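Local coordinates for protein glucokinase (Streptomyces griseus, PDB 3VGL) that probably catalyses the ATP-dependent phosphorylation of D-glucose to glucose 6-phosphate, as a ROK-family glucokinase with bound zinc, at residues H217-A222 and G266-D271; K189-A194 and V230-E235. One frame throughout, in Å; residues are numbered along the deposited sequence.

Interaction 1 of 2, residues H217-A222 and G266-D271. With ANP (phosphoaminophosphonic acid-adenylate ester), chain E.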
loop_
_atom_site.group_PDB
_atom_site.type_symbol
_atom_site.label_atom_id
_atom_site.label_comp_id
_atom_site.label_asym_id
_atom_site.label_seq_id
_atom_site.Cartn_x
_atom_site.Cartn_y
_atom_site.Cartn_z
ATOM N N HIS A 217 30.110 -1.126 5.994
ATOM C CA HIS A 217 30.060 -0.959 7.459
ATOM C C HIS A 217 28.882 -1.738 8.039
ATOM O O HIS A 217 28.997 -2.369 9.084
ATOM C CB HIS A 217 29.878 0.504 7.863
ATOM C CG HIS A 217 30.932 1.429 7.345
ATOM N ND1 HIS A 217 30.753 2.793 7.303
ATOM C CD2 HIS A 217 32.173 1.195 6.853
ATOM C CE1 HIS A 217 31.836 3.361 6.805
ATOM N NE2 HIS A 217 32.713 2.414 6.522
ATOM N N ILE A 218 27.732 -1.666 7.365
ATOM C CA ILE A 218 26.528 -2.341 7.854
ATOM C C ILE A 218 26.751 -3.848 7.942
ATOM O O ILE A 218 26.377 -4.487 8.930
ATOM C CB ILE A 218 25.299 -2.021 6.948
ATOM C CG1 ILE A 218 25.081 -0.512 6.860
ATOM C CG2 ILE A 218 24.017 -2.722 7.463
ATOM C CD1 ILE A 218 24.143 -0.081 5.720
ATOM N N SER A 219 27.407 -4.402 6.927
ATOM C CA SER A 219 27.715 -5.827 6.883
ATOM C C SER A 219 28.646 -6.228 8.033
ATOM O O SER A 219 28.320 -7.137 8.806
ATOM C CB SER A 219 28.351 -6.190 5.543
ATOM O OG SER A 219 27.374 -6.108 4.503
ATOM N N GLU A 220 29.769 -5.528 8.157
ATOM C CA GLU A 220 30.724 -5.812 9.228
ATOM C C GLU A 220 30.084 -5.653 10.611
ATOM O O GLU A 220 30.262 -6.509 11.485
ATOM C CB GLU A 220 31.989 -4.944 9.090
ATOM C CG GLU A 220 33.112 -5.253 10.113
ATOM C CD GLU A 220 33.377 -6.751 10.323
ATOM O OE1 GLU A 220 33.260 -7.549 9.364
ATOM O OE2 GLU A 220 33.719 -7.138 11.464
ATOM N N ALA A 221 29.346 -4.561 10.806
ATOM C CA ALA A 221 28.646 -4.333 12.067
ATOM C C ALA A 221 27.636 -5.434 12.391
ATOM O O ALA A 221 27.564 -5.893 13.527
ATOM C CB ALA A 221 27.986 -2.959 12.082
ATOM N N ALA A 222 26.861 -5.874 11.394
ATOM C CA ALA A 222 25.930 -6.986 11.608
ATOM C C ALA A 222 26.642 -8.281 12.029
ATOM O O ALA A 222 26.148 -9.004 12.894
ATOM C CB ALA A 222 25.029 -7.213 10.363
ATOM N N GLY A 266 27.692 -13.455 1.718
ATOM C CA GLY A 266 27.259 -14.849 1.885
ATOM C C GLY A 266 26.072 -14.982 2.824
ATOM O O GLY A 266 25.102 -14.223 2.714
ATOM N N GLU A 267 26.146 -15.937 3.753
ATOM C CA GLU A 267 25.007 -16.257 4.625
ATOM C C GLU A 267 24.547 -15.110 5.517
ATOM O O GLU A 267 23.385 -15.079 5.920
ATOM C CB GLU A 267 25.295 -17.517 5.455
ATOM C CG GLU A 267 25.228 -18.775 4.605
ATOM C CD GLU A 267 23.839 -19.046 4.038
ATOM O OE1 GLU A 267 22.870 -19.148 4.824
ATOM O OE2 GLU A 267 23.728 -19.182 2.805
ATOM N N LEU A 268 25.425 -14.140 5.778
ATOM C CA LEU A 268 25.023 -12.964 6.567
ATOM C C LEU A 268 23.744 -12.342 5.999
ATOM O O LEU A 268 22.815 -12.020 6.747
ATOM C CB LEU A 268 26.136 -11.917 6.647
ATOM C CG LEU A 268 25.808 -10.653 7.461
ATOM C CD1 LEU A 268 25.803 -10.902 8.978
ATOM C CD2 LEU A 268 26.770 -9.523 7.095
ATOM N N VAL A 269 23.714 -12.216 4.680
ATOM C CA VAL A 269 22.538 -11.690 3.964
ATOM C C VAL A 269 21.644 -12.800 3.397
ATOM O O VAL A 269 20.424 -12.651 3.384
ATOM C CB VAL A 269 22.961 -10.640 2.896
ATOM C CG1 VAL A 269 23.835 -11.253 1.805
ATOM C CG2 VAL A 269 21.748 -9.938 2.295
ATOM N N LEU A 270 22.231 -13.923 2.966
ATOM C CA LEU A 270 21.418 -14.976 2.355
ATOM C C LEU A 270 20.476 -15.680 3.337
ATOM O O LEU A 270 19.350 -16.057 2.963
ATOM C CB LEU A 270 22.268 -16.013 1.604
ATOM C CG LEU A 270 22.414 -15.869 0.093
ATOM C CD1 LEU A 270 21.073 -16.133 -0.614
ATOM C CD2 LEU A 270 22.971 -14.483 -0.289
ATOM N N ASP A 271 20.915 -15.869 4.584
ATOM C CA ASP A 271 20.079 -16.567 5.558
ATOM C C ASP A 271 18.771 -15.811 5.855
ATOM O O ASP A 271 17.702 -16.408 5.735
ATOM C CB ASP A 271 20.878 -16.912 6.824
ATOM C CG ASP A 271 20.028 -17.606 7.889
ATOM O OD1 ASP A 271 19.642 -18.782 7.701
ATOM O OD2 ASP A 271 19.747 -16.967 8.925
HETATM P PB ANP E . 27.210 -1.456 -8.524
HETATM O O1B ANP E . 25.698 -1.308 -8.330
HETATM O O2B ANP E . 27.935 -0.219 -8.966
HETATM N N3B ANP E . 27.513 -2.688 -9.678
HETATM P PA ANP E . 27.465 -2.865 -5.976
HETATM O O1A ANP E . 28.677 -3.022 -5.053
HETATM O O2A ANP E . 26.826 -4.072 -6.589
HETATM O O3A ANP E . 27.883 -1.792 -7.107
HETATM O "O5'" ANP E . 26.302 -2.061 -5.205
HETATM C "C5'" ANP E . 26.560 -0.832 -4.519
HETATM C "C4'" ANP E . 25.553 -0.664 -3.401
HETATM O "O4'" ANP E . 25.539 -1.834 -2.571
HETATM C "C3'" ANP E . 25.946 0.492 -2.515
HETATM O "O3'" ANP E . 24.748 0.986 -1.912
HETATM C "C2'" ANP E . 26.796 -0.199 -1.479
HETATM O "O2'" ANP E . 26.842 0.522 -0.260
HETATM C "C1'" ANP E . 26.126 -1.554 -1.302
HETATM N N9 ANP E . 27.119 -2.619 -1.074
HETATM C C8 ANP E . 28.056 -3.072 -1.926
HETATM N N7 ANP E . 28.784 -4.082 -1.350
HETATM C C5 ANP E . 28.262 -4.269 -0.126
HETATM C C6 ANP E . 28.534 -5.150 1.046
HETATM N N6 ANP E . 29.524 -6.078 1.007
HETATM N N1 ANP E . 27.733 -5.011 2.125
HETATM C C2 ANP E . 26.733 -4.102 2.216
HETATM N N3 ANP E . 26.444 -3.263 1.193
HETATM C C4 ANP E . 27.165 -3.314 0.056
#
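Leu-268 makes the whole apolar contact here, reaching from helix 267-280 to helix 215-223 with one methyl for each of two small residues. Its CG stands anti to the backbone N (chi1 -180°), which sets its two methyls against Ser-219 and Ala-222. CD1 lies 4.0 Å from CB of Ala-222, while CD2 rests 3.8 Å from CA of Ser-219 and 3.3 Å from the carbonyl O of Ser-219. No hydrogen bond crosses between the two segments. Serine and alanine, both short, let the leucine methyls come close to the backbone of helix 215-223, as the approach of CD2 to the Ser-219 carbonyl makes plain. The ring of Phe-233, from helix 227-251, packs on the same two small residues.

The polar contact goes to the nucleotide. OG of Ser-219, turned to the adenine by a chi1 of -70°, donates a hydrogen bond of 2.6 Å to N1 of ANP, and the same oxygen is 3.1 Å from C2 of the ring. This is the adenine end of the nucleotide pocket in an actin-like ATPase fold; ANP is also hydrogen-bonded by other residues of the pocket, among them Lys-13, Thr-132 and Glu-265.

Interaction 2 of 2, residues K189-A194 and V230-E235; sequences KQRANA and VDSFRE
With CG beside the backbone N and the chain extended from CG to NE, Arg-191 reaches from helix 181-194 across to helix 227-251. Asp-231 and Glu-235 both have CG anti to their backbone N, and they lie one turn apart on that helix, so their carboxylates can share a single guanidinium. NE of Arg-191 donates to OD2 of Asp-231 at 2.8 Å with an N-H...O angle of 140°. The oxygen lies near the guanidinium plane, whereas the nitrogen meets it from above the carboxylate plane, 44° out of it. NH2 forms a longer salt bridge to OE1 of Glu-235 at 3.6 Å and also passes 3.5 Å from CG of Glu-235, against the bend in that chain. Arginine suits the place because its long aliphatic part packs as well: CD is 3.7 Å from OG of Ser-232, a small residue whose hydroxyl bonds to Val-228 O. Outside the segments Arg-191 NH1 bonds to Tyr-187 O, and Glu-235 OE2 pairs with Arg-238 and Trp-239. The N-to-C directions of the two segments are 142° apart, nearer antiparallel than parallel, with axes 9.9 Å from each other: a helix pair joined by an interhelical salt-bridge network away from the nucleotide and glucose sites.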
loop_
_atom_site.group_PDB
_atom_site.type_symbol
_atom_site.label_atom_id
_atom_site.label_comp_id
_atom_site.label_asym_id
_atom_site.label_seq_id
_atom_site.Cartn_x
_atom_site.Cartn_y
_atom_site.Cartn_z
ATOM N N LYS A 189 20.573 3.989 7.988
ATOM C CA LYS A 189 20.610 5.403 8.359
ATOM C C LYS A 189 19.348 5.832 9.102
ATOM O O LYS A 189 19.437 6.602 10.060
ATOM C CB LYS A 189 20.876 6.304 7.151
ATOM C CG LYS A 189 22.302 6.182 6.614
ATOM C CD LYS A 189 22.561 7.102 5.428
ATOM C CE LYS A 189 24.032 7.023 5.017
ATOM N NZ LYS A 189 24.383 7.944 3.900
ATOM N N GLN A 190 18.186 5.342 8.660
ATOM C CA GLN A 190 16.919 5.551 9.379
ATOM C C GLN A 190 17.032 5.070 10.826
ATOM O O GLN A 190 16.654 5.786 11.760
ATOM C CB GLN A 190 15.752 4.802 8.711
ATOM C CG GLN A 190 15.177 5.415 7.427
ATOM C CD GLN A 190 13.995 4.606 6.822
ATOM O OE1 GLN A 190 13.794 3.415 7.117
ATOM N NE2 GLN A 190 13.230 5.259 5.948
ATOM N N ARG A 191 17.561 3.862 11.005
ATOM C CA ARG A 191 17.585 3.218 12.314
ATOM C C ARG A 191 18.662 3.799 13.213
ATOM O O ARG A 191 18.455 3.938 14.429
ATOM C CB ARG A 191 17.714 1.700 12.174
ATOM C CG ARG A 191 16.425 1.060 11.666
ATOM C CD ARG A 191 16.638 -0.251 10.923
ATOM N NE ARG A 191 15.360 -0.813 10.437
ATOM C CZ ARG A 191 14.634 -0.276 9.453
ATOM N NH1 ARG A 191 15.034 0.827 8.836
ATOM N NH2 ARG A 191 13.478 -0.831 9.089
ATOM N N ALA A 192 19.807 4.144 12.629
ATOM C CA ALA A 192 20.885 4.766 13.411
ATOM C C ALA A 192 20.505 6.181 13.847
ATOM O O ALA A 192 20.899 6.630 14.939
ATOM C CB ALA A 192 22.194 4.771 12.634
ATOM N N ASN A 193 19.737 6.877 13.006
ATOM C CA ASN A 193 19.240 8.194 13.373
ATOM C C ASN A 193 18.216 8.130 14.507
ATOM O O ASN A 193 18.233 8.974 15.406
ATOM C CB ASN A 193 18.666 8.955 12.180
ATOM C CG ASN A 193 18.150 10.323 12.578
ATOM O OD1 ASN A 193 18.929 11.207 12.940
ATOM N ND2 ASN A 193 16.828 10.490 12.559
ATOM N N ALA A 194 17.334 7.134 14.461
ATOM C CA ALA A 194 16.314 6.954 15.498
ATOM C C ALA A 194 16.901 6.485 16.842
ATOM O O ALA A 194 16.546 7.020 17.904
ATOM C CB ALA A 194 15.251 5.997 15.027
ATOM N N VAL A 230 21.800 -5.433 12.169
ATOM C CA VAL A 230 21.031 -6.675 12.055
ATOM C C VAL A 230 19.597 -6.367 11.621
ATOM O O VAL A 230 19.057 -7.032 10.709
ATOM C CB VAL A 230 21.100 -7.492 13.383
ATOM C CG1 VAL A 230 20.128 -8.674 13.373
ATOM C CG2 VAL A 230 22.526 -7.963 13.620
ATOM N N ASP A 231 18.998 -5.337 12.228
ATOM C CA ASP A 231 17.626 -4.926 11.880
ATOM C C ASP A 231 17.491 -4.436 10.428
ATOM O O ASP A 231 16.454 -4.654 9.771
ATOM C CB ASP A 231 17.099 -3.844 12.821
ATOM C CG ASP A 231 15.584 -3.716 12.764
ATOM O OD1 ASP A 231 14.915 -4.772 12.859
ATOM O OD2 ASP A 231 15.066 -2.578 12.611
ATOM N N SER A 232 18.528 -3.767 9.940
ATOM C CA SER A 232 18.540 -3.268 8.555
ATOM C C SER A 232 18.557 -4.434 7.560
ATOM O O SER A 232 17.872 -4.394 6.515
ATOM C CB SER A 232 19.735 -2.348 8.311
ATOM O OG SER A 232 19.750 -1.285 9.244
ATOM N N PHE A 233 19.360 -5.455 7.854
ATOM C CA PHE A 233 19.349 -6.664 7.055
ATOM C C PHE A 233 17.997 -7.355 7.108
ATOM O O PHE A 233 17.545 -7.882 6.080
ATOM C CB PHE A 233 20.490 -7.615 7.451
ATOM C CG PHE A 233 21.776 -7.310 6.752
ATOM C CD1 PHE A 233 22.806 -6.682 7.435
ATOM C CD2 PHE A 233 21.952 -7.597 5.399
ATOM C CE1 PHE A 233 24.011 -6.374 6.798
ATOM C CE2 PHE A 233 23.160 -7.294 4.748
ATOM C CZ PHE A 233 24.193 -6.668 5.453
ATOM N N ARG A 234 17.346 -7.338 8.278
ATOM C CA ARG A 234 15.978 -7.895 8.416
ATOM C C ARG A 234 14.995 -7.190 7.482
ATOM O O ARG A 234 14.184 -7.847 6.813
ATOM C CB ARG A 234 15.483 -7.845 9.876
ATOM C CG ARG A 234 14.061 -8.383 10.044
ATOM C CD ARG A 234 13.630 -8.483 11.503
ATOM N NE ARG A 234 12.839 -9.702 11.717
ATOM C CZ ARG A 234 13.346 -10.893 12.051
ATOM N NH1 ARG A 234 12.543 -11.936 12.208
ATOM N NH2 ARG A 234 14.654 -11.050 12.229
ATOM N N GLU A 235 15.083 -5.858 7.429
ATOM C CA GLU A 235 14.174 -5.087 6.577
ATOM C C GLU A 235 14.477 -5.350 5.101
ATOM O O GLU A 235 13.549 -5.521 4.297
ATOM C CB GLU A 235 14.245 -3.575 6.913
ATOM C CG GLU A 235 13.292 -2.685 6.118
ATOM C CD GLU A 235 11.838 -2.824 6.495
ATOM O OE1 GLU A 235 11.532 -3.428 7.543
ATOM O OE2 GLU A 235 10.981 -2.326 5.728
#

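Phe-233 joins the two contacts, whose centres lie 13 Å apart. It belongs to 230-235 of interaction 2, yet its ring reaches into interaction 1: CZ comes within 3.4 Å of Ser-219 OG, CD1 within 3.7 Å of Ala-222 CB, and CE2 within 3.8 Å of Val-269 CB. Helices 215-223 and 227-251 follow each other in the chain, and the segments of the two contacts alternate along it. Interaction 1 touches the adenine of ANP directly, whereas in interaction 2 the side chain of Ser-232 is about 9 Å from the nucleotide. Helix 227-251 therefore packs beside the adenine pocket through Phe-233 and also meets helix 181-194 farther out, where Asp-231 and Glu-235 receive Arg-191.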